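Local coordinates for phosphotriesterase homology protein (Escherichia coli, PDB 1BF6) that hydrolyses esters, among them phosphorylated glyceryl acetates and aromatic acetates and propionates, as a zinc-dependent monomer of the phosphotriesterase family, at residues A[188-193]-A[218-223]; A[223-228]-A[266-271]. All coordinates share one frame; numbering follows the deposited sequence.

How the contacts relate
Helix 218-230 joins the two contacts: its first turns meet segment 188-193, a loop that runs into helix 192-200, in contact 1, and its next turns meet segment 266-271 in contact 2, with Ala223 common to both. Their centres lie about 10 Å apart on the same side of the chain's centre. They also touch directly, Leu192 CD2 standing 3.6 Å from Ala227 CB and Ile222 CG2 3.6 Å from Ser271 OG. Contact 1 is the nearer to the active site, the Leu188 side chain being about 8 Å from a bound zinc and about 4 Å from the side chain of the zinc ligand His185. Contact 2 packs helices further out, its centre about 21 Å from the chain centre.

Contact 1. Residues A[188-193]-A[218-223]; sequences LKDNLD and DEKRIA. With SO4 (sulfate ion), chain E.
Leu188 and Arg221 form the inner half of this contact, their side chains running side by side in the same direction. The methyl CD2 of Leu188 lies at the guanidinium edge, near its plane, 4.0 Å from NH2 of Arg221. The arginine is buried and its rotation is fixed by polar partners: NH1 makes a salt bridge to Asp218 OD1 at 2.9 Å, weak as a hydrogen bond, its N-H...O angle being only 120°, while NE pairs with Asp187 and NH2 with the hydroxyl of Thr209. The guanidinium thus pairs with two carboxylates, which would probably stabilise its charge. The contact belongs to the TIM-barrel fold of the family, where the loop that follows strand 181-183, and that also carries the zinc ligand His185, meets the first turns of helix 218-230. Packing is sparser on the outer side, where Asp190 and Lys220 are both exposed. There Lys220, its chain extended beyond CG, crosses Asp190 obliquely, and its CD comes within 3.8 Å of Asp190 OD1. The ammonium NZ of Lys220 remains 4.5 Å from that oxygen, beyond a salt bridge, and OD1 is instead hydrogen-bonded to the hydroxyl of Tyr216. Lys189 takes no part in the pairing; its NZ donates to O3 of a sulfate at 2.9 Å, an ion probably taken from the crystallisation liquor.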
# COMPACT_ATOMS: atom_id res chain seq x y z
N LEU A 188 8.00 -10.92 -1.21
CA LEU A 188 8.56 -11.47 0.03
C LEU A 188 9.08 -12.90 -0.15
O LEU A 188 9.51 -13.55 0.81
CB LEU A 188 7.55 -11.37 1.17
CG LEU A 188 7.39 -9.95 1.72
CD1 LEU A 188 6.15 -9.82 2.61
CD2 LEU A 188 8.64 -9.57 2.48
N LYS A 189 9.09 -13.37 -1.39
CA LYS A 189 9.58 -14.70 -1.75
C LYS A 189 9.64 -14.79 -3.28
O LYS A 189 9.18 -13.87 -3.96
CB LYS A 189 8.63 -15.79 -1.22
CG LYS A 189 7.28 -15.81 -1.89
CD LYS A 189 6.49 -17.03 -1.51
CE LYS A 189 5.08 -16.95 -2.04
NZ LYS A 189 4.28 -18.11 -1.58
N ASP A 190 10.26 -15.85 -3.79
CA ASP A 190 10.34 -16.08 -5.24
C ASP A 190 8.87 -16.29 -5.56
O ASP A 190 8.28 -17.30 -5.17
CB ASP A 190 11.17 -17.34 -5.56
CG ASP A 190 12.67 -17.17 -5.24
OD1 ASP A 190 13.11 -16.03 -4.96
OD2 ASP A 190 13.42 -18.17 -5.29
N ASN A 191 8.28 -15.32 -6.24
CA ASN A 191 6.85 -15.33 -6.51
C ASN A 191 6.49 -15.01 -7.97
O ASN A 191 5.37 -14.57 -8.26
CB ASN A 191 6.25 -14.26 -5.57
CG ASN A 191 4.76 -14.41 -5.32
OD1 ASN A 191 4.09 -13.44 -4.97
ND2 ASN A 191 4.24 -15.63 -5.42
N LEU A 192 7.40 -15.28 -8.90
CA LEU A 192 7.16 -14.96 -10.31
C LEU A 192 5.93 -15.62 -10.94
O LEU A 192 5.13 -14.94 -11.59
CB LEU A 192 8.40 -15.25 -11.17
CG LEU A 192 8.39 -14.61 -12.55
CD1 LEU A 192 8.22 -13.10 -12.44
CD2 LEU A 192 9.69 -14.94 -13.27
N ASP A 193 5.74 -16.91 -10.71
CA ASP A 193 4.59 -17.60 -11.30
C ASP A 193 3.29 -16.93 -10.93
O ASP A 193 2.53 -16.56 -11.82
CB ASP A 193 4.58 -19.08 -10.90
CG ASP A 193 5.73 -19.84 -11.50
OD1 ASP A 193 6.08 -19.58 -12.68
OD2 ASP A 193 6.30 -20.70 -10.80
N ASP A 218 16.75 -7.72 -1.47
CA ASP A 218 16.53 -6.75 -2.54
C ASP A 218 17.10 -7.25 -3.87
O ASP A 218 16.57 -6.92 -4.94
CB ASP A 218 17.15 -5.38 -2.21
CG ASP A 218 16.27 -4.51 -1.33
OD1 ASP A 218 15.06 -4.79 -1.18
OD2 ASP A 218 16.80 -3.52 -0.78
N GLU A 219 18.19 -8.01 -3.80
CA GLU A 219 18.82 -8.56 -5.00
C GLU A 219 17.82 -9.45 -5.76
O GLU A 219 17.80 -9.48 -6.99
CB GLU A 219 20.06 -9.38 -4.63
CG GLU A 219 20.74 -10.03 -5.84
CD GLU A 219 21.95 -10.89 -5.46
OE1 GLU A 219 22.23 -11.04 -4.25
OE2 GLU A 219 22.61 -11.41 -6.39
N LYS A 220 17.01 -10.18 -5.00
CA LYS A 220 16.01 -11.06 -5.60
C LYS A 220 14.79 -10.27 -6.08
O LYS A 220 14.14 -10.68 -7.04
CB LYS A 220 15.63 -12.18 -4.64
CG LYS A 220 16.76 -13.16 -4.44
CD LYS A 220 16.32 -14.38 -3.65
CE LYS A 220 17.47 -15.38 -3.57
NZ LYS A 220 17.06 -16.68 -2.96
N ARG A 221 14.49 -9.15 -5.43
CA ARG A 221 13.39 -8.28 -5.85
C ARG A 221 13.81 -7.71 -7.22
O ARG A 221 13.02 -7.68 -8.17
CB ARG A 221 13.17 -7.12 -4.86
CG ARG A 221 12.64 -7.52 -3.48
CD ARG A 221 12.30 -6.30 -2.64
NE ARG A 221 11.66 -6.69 -1.38
CZ ARG A 221 12.30 -7.09 -0.29
NH1 ARG A 221 13.63 -7.13 -0.25
NH2 ARG A 221 11.61 -7.57 0.75
N ILE A 222 15.08 -7.31 -7.32
CA ILE A 222 15.62 -6.77 -8.57
C ILE A 222 15.54 -7.81 -9.69
O ILE A 222 15.12 -7.48 -10.80
CB ILE A 222 17.08 -6.22 -8.36
CG1 ILE A 222 17.01 -4.86 -7.66
CG2 ILE A 222 17.82 -6.11 -9.69
CD1 ILE A 222 18.35 -4.34 -7.15
N ALA A 223 15.87 -9.06 -9.38
CA ALA A 223 15.81 -10.14 -10.37
C ALA A 223 14.37 -10.33 -10.87
O ALA A 223 14.15 -10.54 -12.06
CB ALA A 223 16.34 -11.43 -9.78
S SO4 E . 0.68 -19.00 -2.30
O1 SO4 E . 1.27 -19.96 -1.37
O2 SO4 E . -0.68 -18.55 -1.77
O3 SO4 E . 1.55 -17.73 -2.48
O4 SO4 E . 0.57 -19.66 -3.67

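Contact 2. Residues A[223-228]-A[266-271]; sequences AMLHAL and PQLRQS
Two helices of the TIM-barrel fold, 218-230 and 259-270, pack here through a leucine pair and a histidine-serine bond, where His226 reaches Ser271. NE2 of His226 donates to OG of Ser271 over 2.7 Å, and the bond is nearly straight, with an N-H...O angle of 168°. The hydroxyl sits at the ring edge, only 6° out of the imidazole plane. Ser271 OG in turn donates to the carbonyl O of Leu268 at 2.7 Å, from somewhat out of the carbonyl plane. That second bond follows from the serine torsion: chi1 of 66° sets OG between the backbone N and the carbonyl carbon, turned back over the preceding turn. Beside these two hydrogen bonds, Leu225 and Leu268 cross roughly perpendicular, and CD1 of Leu225 lies 4.0 Å from CD2 of Leu268 and almost as near to CD1 of Leu268. Phe273, in the loop beyond, contacts both leucines and meets the His226 ring edge-to-face. Were His226 replaced by an alanine, Ser271 OG would probably lose its donor and a gap would open beside Phe273. Because the hydroxyl gives its proton to the Leu268 carbonyl, it is left to receive one from NE2, which implies that this nitrogen is protonated and that the chain of bonds runs one way, from histidine through serine to backbone.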
# COMPACT_ATOMS: atom_id res chain seq x y z
N ALA A 223 15.87 -9.06 -9.38
CA ALA A 223 15.81 -10.14 -10.37
C ALA A 223 14.37 -10.33 -10.87
O ALA A 223 14.15 -10.54 -12.06
CB ALA A 223 16.34 -11.43 -9.78
N MET A 224 13.39 -10.24 -9.96
CA MET A 224 11.99 -10.38 -10.35
C MET A 224 11.56 -9.19 -11.20
O MET A 224 10.84 -9.35 -12.18
CB MET A 224 11.06 -10.54 -9.13
CG MET A 224 11.15 -11.91 -8.47
SD MET A 224 9.63 -12.42 -7.59
CE MET A 224 9.72 -11.37 -6.17
N LEU A 225 12.02 -7.98 -10.85
CA LEU A 225 11.66 -6.82 -11.65
C LEU A 225 12.19 -6.98 -13.09
O LEU A 225 11.51 -6.63 -14.05
CB LEU A 225 12.16 -5.52 -11.02
CG LEU A 225 11.40 -5.09 -9.77
CD1 LEU A 225 12.06 -3.86 -9.14
CD2 LEU A 225 9.93 -4.81 -10.12
N HIS A 226 13.38 -7.56 -13.22
CA HIS A 226 13.96 -7.80 -14.54
C HIS A 226 13.12 -8.77 -15.36
O HIS A 226 12.96 -8.59 -16.57
CB HIS A 226 15.40 -8.33 -14.43
CG HIS A 226 16.42 -7.24 -14.30
ND1 HIS A 226 17.07 -6.69 -15.39
CD2 HIS A 226 16.86 -6.55 -13.22
CE1 HIS A 226 17.85 -5.71 -14.98
NE2 HIS A 226 17.74 -5.60 -13.67
N ALA A 227 12.56 -9.78 -14.70
CA ALA A 227 11.72 -10.77 -15.37
C ALA A 227 10.49 -10.06 -15.96
O ALA A 227 10.06 -10.35 -17.07
CB ALA A 227 11.29 -11.87 -14.39
N LEU A 228 9.95 -9.11 -15.20
CA LEU A 228 8.78 -8.35 -15.63
C LEU A 228 9.14 -7.39 -16.77
O LEU A 228 8.43 -7.29 -17.76
CB LEU A 228 8.17 -7.60 -14.44
CG LEU A 228 7.72 -8.57 -13.33
CD1 LEU A 228 7.13 -7.80 -12.17
CD2 LEU A 228 6.74 -9.60 -13.88
N PRO A 266 18.91 3.19 -7.52
CA PRO A 266 20.26 3.26 -8.12
C PRO A 266 20.79 1.86 -8.44
O PRO A 266 21.37 1.65 -9.50
CB PRO A 266 21.07 3.96 -7.04
CG PRO A 266 20.10 4.96 -6.52
CD PRO A 266 18.81 4.12 -6.39
N GLN A 267 20.53 0.87 -7.58
CA GLN A 267 20.98 -0.51 -7.82
C GLN A 267 20.23 -1.11 -9.01
O GLN A 267 20.79 -1.88 -9.78
CB GLN A 267 20.80 -1.39 -6.58
CG GLN A 267 21.68 -0.98 -5.40
CD GLN A 267 21.32 -1.70 -4.08
OE1 GLN A 267 22.15 -1.78 -3.18
NE2 GLN A 267 20.09 -2.18 -3.97
N LEU A 268 18.96 -0.74 -9.14
CA LEU A 268 18.12 -1.21 -10.23
C LEU A 268 18.67 -0.63 -11.56
O LEU A 268 18.83 -1.36 -12.54
CB LEU A 268 16.67 -0.75 -10.01
CG LEU A 268 15.61 -1.37 -10.92
CD1 LEU A 268 15.67 -2.88 -10.82
CD2 LEU A 268 14.23 -0.85 -10.51
N ARG A 269 18.96 0.66 -11.58
CA ARG A 269 19.52 1.28 -12.78
C ARG A 269 20.88 0.66 -13.11
O ARG A 269 21.19 0.39 -14.28
CB ARG A 269 19.64 2.80 -12.62
CG ARG A 269 18.31 3.55 -12.67
CD ARG A 269 18.51 5.04 -12.82
NE ARG A 269 19.30 5.59 -11.72
CZ ARG A 269 18.82 6.39 -10.77
NH1 ARG A 269 17.55 6.78 -10.78
NH2 ARG A 269 19.63 6.81 -9.80
N GLN A 270 21.67 0.37 -12.08
CA GLN A 270 22.99 -0.24 -12.28
C GLN A 270 22.87 -1.62 -12.91
O GLN A 270 23.69 -2.00 -13.75
CB GLN A 270 23.76 -0.31 -10.95
CG GLN A 270 24.24 1.07 -10.45
CD GLN A 270 24.46 1.12 -8.94
OE1 GLN A 270 24.62 0.09 -8.27
NE2 GLN A 270 24.46 2.34 -8.40
N SER A 271 21.81 -2.36 -12.55
CA SER A 271 21.59 -3.68 -13.11
C SER A 271 21.05 -3.64 -14.54
O SER A 271 20.87 -4.68 -15.16
CB SER A 271 20.65 -4.50 -12.22
OG SER A 271 19.34 -3.96 -12.21